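Side-chain contacts in endoglucanase A (PDB 6Q1I), which cleaves internal beta-1,4-glucosidic bonds in barley beta-glucan, lichenan and carboxymethylcellulose, and also hydrolyses xylan: residues 332-335 and 340-343; 338-341 and 345-348. All blocks are in the same frame, centred on the assembly; numbering follows the deposited sequence. Where two conformers were deposited one is given.

Contact 1 of 2, residues 332-335 and 340-343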
# COMPACT_ATOMS: atom_id res chain seq x y z
N LEU A 332 -14.78 4.34 -2.98
CA LEU A 332 -15.36 4.05 -4.29
C LEU A 332 -16.42 2.96 -4.25
O LEU A 332 -17.46 3.10 -4.89
CB LEU A 332 -14.27 3.67 -5.31
CG LEU A 332 -13.34 4.79 -5.77
CD1 LEU A 332 -12.38 4.26 -6.81
CD2 LEU A 332 -14.11 6.00 -6.31
N LEU A 333 -16.16 1.85 -3.57
CA LEU A 333 -17.13 0.77 -3.42
C LEU A 333 -17.88 0.94 -2.10
O LEU A 333 -17.26 0.98 -1.04
CB LEU A 333 -16.43 -0.59 -3.42
CG LEU A 333 -17.35 -1.79 -3.17
CD1 LEU A 333 -18.32 -1.97 -4.33
CD2 LEU A 333 -16.54 -3.06 -2.93
N ASN A 334 -19.20 1.04 -2.17
CA ASN A 334 -20.01 1.04 -0.96
C ASN A 334 -20.11 -0.40 -0.47
O ASN A 334 -20.77 -1.24 -1.09
CB ASN A 334 -21.39 1.61 -1.26
CG ASN A 334 -22.27 1.71 -0.03
OD1 ASN A 334 -22.21 0.86 0.86
ND2 ASN A 334 -23.09 2.74 0.02
N ARG A 335 -19.41 -0.71 0.63
CA ARG A 335 -19.31 -2.10 1.06
C ARG A 335 -20.60 -2.63 1.65
O ARG A 335 -20.75 -3.85 1.75
CB ARG A 335 -18.18 -2.25 2.07
CG ARG A 335 -16.82 -1.97 1.46
CD ARG A 335 -15.71 -2.27 2.42
NE ARG A 335 -14.51 -1.52 2.09
CZ ARG A 335 -13.46 -1.45 2.89
NH1 ARG A 335 -13.47 -2.11 4.04
NH2 ARG A 335 -12.41 -0.71 2.58
N TRP A 340 -21.39 1.22 -6.31
CA TRP A 340 -20.28 2.16 -6.30
C TRP A 340 -20.75 3.53 -5.84
O TRP A 340 -21.82 4.00 -6.24
CB TRP A 340 -19.65 2.29 -7.70
CG TRP A 340 -19.25 0.98 -8.24
CD1 TRP A 340 -19.98 0.19 -9.07
CD2 TRP A 340 -18.04 0.27 -7.97
NE1 TRP A 340 -19.31 -0.97 -9.33
CE2 TRP A 340 -18.11 -0.95 -8.67
CE3 TRP A 340 -16.90 0.54 -7.21
CZ2 TRP A 340 -17.09 -1.89 -8.63
CZ3 TRP A 340 -15.88 -0.39 -7.18
CH2 TRP A 340 -15.99 -1.59 -7.88
N TYR A 341 -19.97 4.16 -4.97
CA TYR A 341 -20.22 5.56 -4.64
C TYR A 341 -20.07 6.44 -5.88
O TYR A 341 -20.82 7.40 -6.06
CB TYR A 341 -19.22 6.04 -3.58
CG TYR A 341 -19.34 5.43 -2.21
CD1 TYR A 341 -20.44 5.69 -1.40
CD2 TYR A 341 -18.34 4.62 -1.71
CE1 TYR A 341 -20.54 5.14 -0.14
CE2 TYR A 341 -18.42 4.08 -0.44
CZ TYR A 341 -19.53 4.34 0.33
OH TYR A 341 -19.62 3.79 1.60
N PHE A 342 -19.08 6.13 -6.74
CA PHE A 342 -18.76 6.89 -7.95
C PHE A 342 -18.42 5.90 -9.07
O PHE A 342 -17.26 5.60 -9.34
CB PHE A 342 -17.62 7.88 -7.70
CG PHE A 342 -17.93 8.88 -6.63
CD1 PHE A 342 -18.74 9.96 -6.91
CD2 PHE A 342 -17.44 8.73 -5.34
CE1 PHE A 342 -19.06 10.88 -5.93
CE2 PHE A 342 -17.76 9.64 -4.35
CZ PHE A 342 -18.57 10.72 -4.65
N SER A 343 -19.46 5.38 -9.73
CA SER A 343 -19.22 4.45 -10.82
C SER A 343 -18.37 5.08 -11.92
O SER A 343 -17.61 4.37 -12.58
CB SER A 343 -20.54 3.92 -11.38
OG SER A 343 -21.32 4.97 -11.91

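Contact 2 of 2, residues 338-341 and 345-348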
# COMPACT_ATOMS: atom_id res chain seq x y z
N LEU A 338 -22.77 -2.89 -2.02
CA LEU A 338 -22.04 -3.41 -3.17
C LEU A 338 -22.33 -2.63 -4.45
O LEU A 338 -22.07 -3.12 -5.55
CB LEU A 338 -22.24 -4.91 -3.36
CG LEU A 338 -21.80 -5.76 -2.16
CD1 LEU A 338 -21.91 -7.24 -2.47
CD2 LEU A 338 -20.39 -5.41 -1.72
N ASN A 339 -22.88 -1.42 -4.33
CA ASN A 339 -22.90 -0.45 -5.40
C ASN A 339 -21.70 0.48 -5.25
O ASN A 339 -21.07 0.55 -4.20
CB ASN A 339 -24.19 0.39 -5.34
CG ASN A 339 -25.44 -0.44 -5.61
OD1 ASN A 339 -25.44 -1.38 -6.40
ND2 ASN A 339 -26.53 -0.07 -4.95
N TRP A 340 -21.39 1.22 -6.31
CA TRP A 340 -20.28 2.16 -6.30
C TRP A 340 -20.75 3.53 -5.84
O TRP A 340 -21.82 4.00 -6.24
CB TRP A 340 -19.65 2.29 -7.70
CG TRP A 340 -19.25 0.98 -8.24
CD1 TRP A 340 -19.98 0.19 -9.07
CD2 TRP A 340 -18.04 0.27 -7.97
NE1 TRP A 340 -19.31 -0.97 -9.33
CE2 TRP A 340 -18.11 -0.95 -8.67
CE3 TRP A 340 -16.90 0.54 -7.21
CZ2 TRP A 340 -17.09 -1.89 -8.63
CZ3 TRP A 340 -15.88 -0.39 -7.18
CH2 TRP A 340 -15.99 -1.59 -7.88
N TYR A 341 -19.97 4.16 -4.97
CA TYR A 341 -20.22 5.56 -4.64
C TYR A 341 -20.07 6.44 -5.88
O TYR A 341 -20.82 7.40 -6.06
CB TYR A 341 -19.22 6.04 -3.58
CG TYR A 341 -19.34 5.43 -2.21
CD1 TYR A 341 -20.44 5.69 -1.40
CD2 TYR A 341 -18.34 4.62 -1.71
CE1 TYR A 341 -20.54 5.14 -0.14
CE2 TYR A 341 -18.42 4.08 -0.44
CZ TYR A 341 -19.53 4.34 0.33
OH TYR A 341 -19.62 3.79 1.60
N ILE A 345 -15.82 7.04 -11.62
CA ILE A 345 -14.40 6.96 -11.28
C ILE A 345 -13.90 5.53 -11.43
O ILE A 345 -12.83 5.29 -12.00
CB ILE A 345 -14.12 7.54 -9.88
CG1 ILE A 345 -14.54 9.01 -9.82
CG2 ILE A 345 -12.64 7.37 -9.51
CD1 ILE A 345 -14.49 9.61 -8.42
N LYS A 346 -14.66 4.56 -10.92
CA LYS A 346 -14.32 3.16 -11.16
C LYS A 346 -14.17 2.88 -12.65
O LYS A 346 -13.21 2.24 -13.08
CB LYS A 346 -15.38 2.26 -10.52
CG LYS A 346 -15.22 0.77 -10.78
CD LYS A 346 -15.95 0.29 -12.05
CE LYS A 346 -17.47 0.41 -11.91
NZ LYS A 346 -18.19 -0.16 -13.08
N ASP A 347 -15.13 3.35 -13.45
CA ASP A 347 -15.07 3.10 -14.89
C ASP A 347 -13.82 3.72 -15.50
O ASP A 347 -13.21 3.12 -16.39
CB ASP A 347 -16.32 3.67 -15.58
CG ASP A 347 -17.56 2.82 -15.36
OD1 ASP A 347 -17.44 1.66 -14.91
OD2 ASP A 347 -18.66 3.34 -15.64
N ALA A 348 -13.43 4.90 -15.02
CA ALA A 348 -12.24 5.57 -15.55
C ALA A 348 -10.96 4.81 -15.20
O ALA A 348 -10.04 4.73 -16.03
CB ALA A 348 -12.17 7.00 -15.00

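Contact 1 of 2, residues 332-335 and 340-343
Asn-334 lies across the ring of Tyr-341. Its CB starts the contact, sitting over the ring face 3.8 Å from the ring centroid and displaced toward the rim, a CH-pi contact. CG follows at the phenol end, 3.7 Å from Tyr-341 OH. The amide, which a chi1 of -177° turns from the backbone N and toward that end, overhangs the CE1 and OH side of the ring just beyond its rim, the two planes 21° apart, and ND2 comes to 3.5 Å from Tyr-341 CE1. The tip then divides the work: OD1 accepts bonds from the backbone N of Ser-336 and Thr-337, the first closing an Asx turn. Asparagine suits the place because it sets a methylene on the ring face while its carbonyl oxygen closes that turn. Tyrosine adds a hydroxyl, bonded to Asn-320 OD1.

The backbones bridge between Leu-333 and Trp-340, and Tyr-341 N donates to Leu-332 O at 2.7 Å through a bent bond. On the indole side, Leu-333 CD1 stands over the six-membered ring of Trp-340, 4.0 Å from its centroid. The chemistry implies a turn held jointly by backbone and Asx hydrogen bonds and by aliphatic groups on aromatic faces.

Contact 2 of 2, residues 338-341 and 345-348
Lys-346 lays its hydrocarbon chain over the indole face of Trp-340, and the two side chains cross at about a right angle. CB begins beside Trp-340 CE3, next to the ring fusion, at 4.0 Å. CG then reaches the far rim, 3.8 Å from both CZ3 and CH2 of Trp-340. CE descends over the pyrrole part, 3.6 Å from the centroid of the five-membered ring and 3.5 Å from Trp-340 NE1. The ammonium NZ, 4.5 Å from that centroid, makes an off-centre cation-pi contact. Folding of the chain allows this: bends at chi2 (-90°) and chi3 (-66°) curl it back across the indole, so that both CG and CE touch the ring.

Outside this first shell, Asp-347 takes up the charge. Its OD1 meets Lys-346 NZ at 2.7 Å in a salt bridge, from the syn side of the carboxylate and 24° out of its plane. The ammonium is thus shared between a carboxylate and a pi cloud, which probably stabilises its positive form. Lysine fits well, since it offers methylenes to the ring and a charge to the acid next to it on the helix.

Lys-346 and Leu-333 flank the indole from opposite faces. Lys-63 and Ala-67 of helix 58-67 also touch it. Trp-340 stands just ahead of helix 343-356, whose N-cap is Phe-342, and Lys-346 lies near the start of that helix. The arrangement belongs to the TIM-barrel domain of this family 5 glycoside hydrolase: the loop that leaves the last barrel strand, 314-318, packs against the C-terminal helix 343-356, away from the probable catalytic positions.

Overall arrangement
Contacts 1 and 2 follow each other along the loop from strand 314-318 to helix 343-356, and their centres lie about 5 Å apart. Contact 1 holds the loop to itself and is partly buried, combining a backbone bond with aliphatic and amide groups on aromatic rings. Contact 2 ties the loop to the helix at the surface, where a charged side chain can serve as ring cover. Trp-340 belongs to both. Among the further links are a probable hydrogen bond from Asn-334 N to Asn-339 O, and packing of Leu-332 on Ile-345, which carries the apolar side of the loop onto the helix.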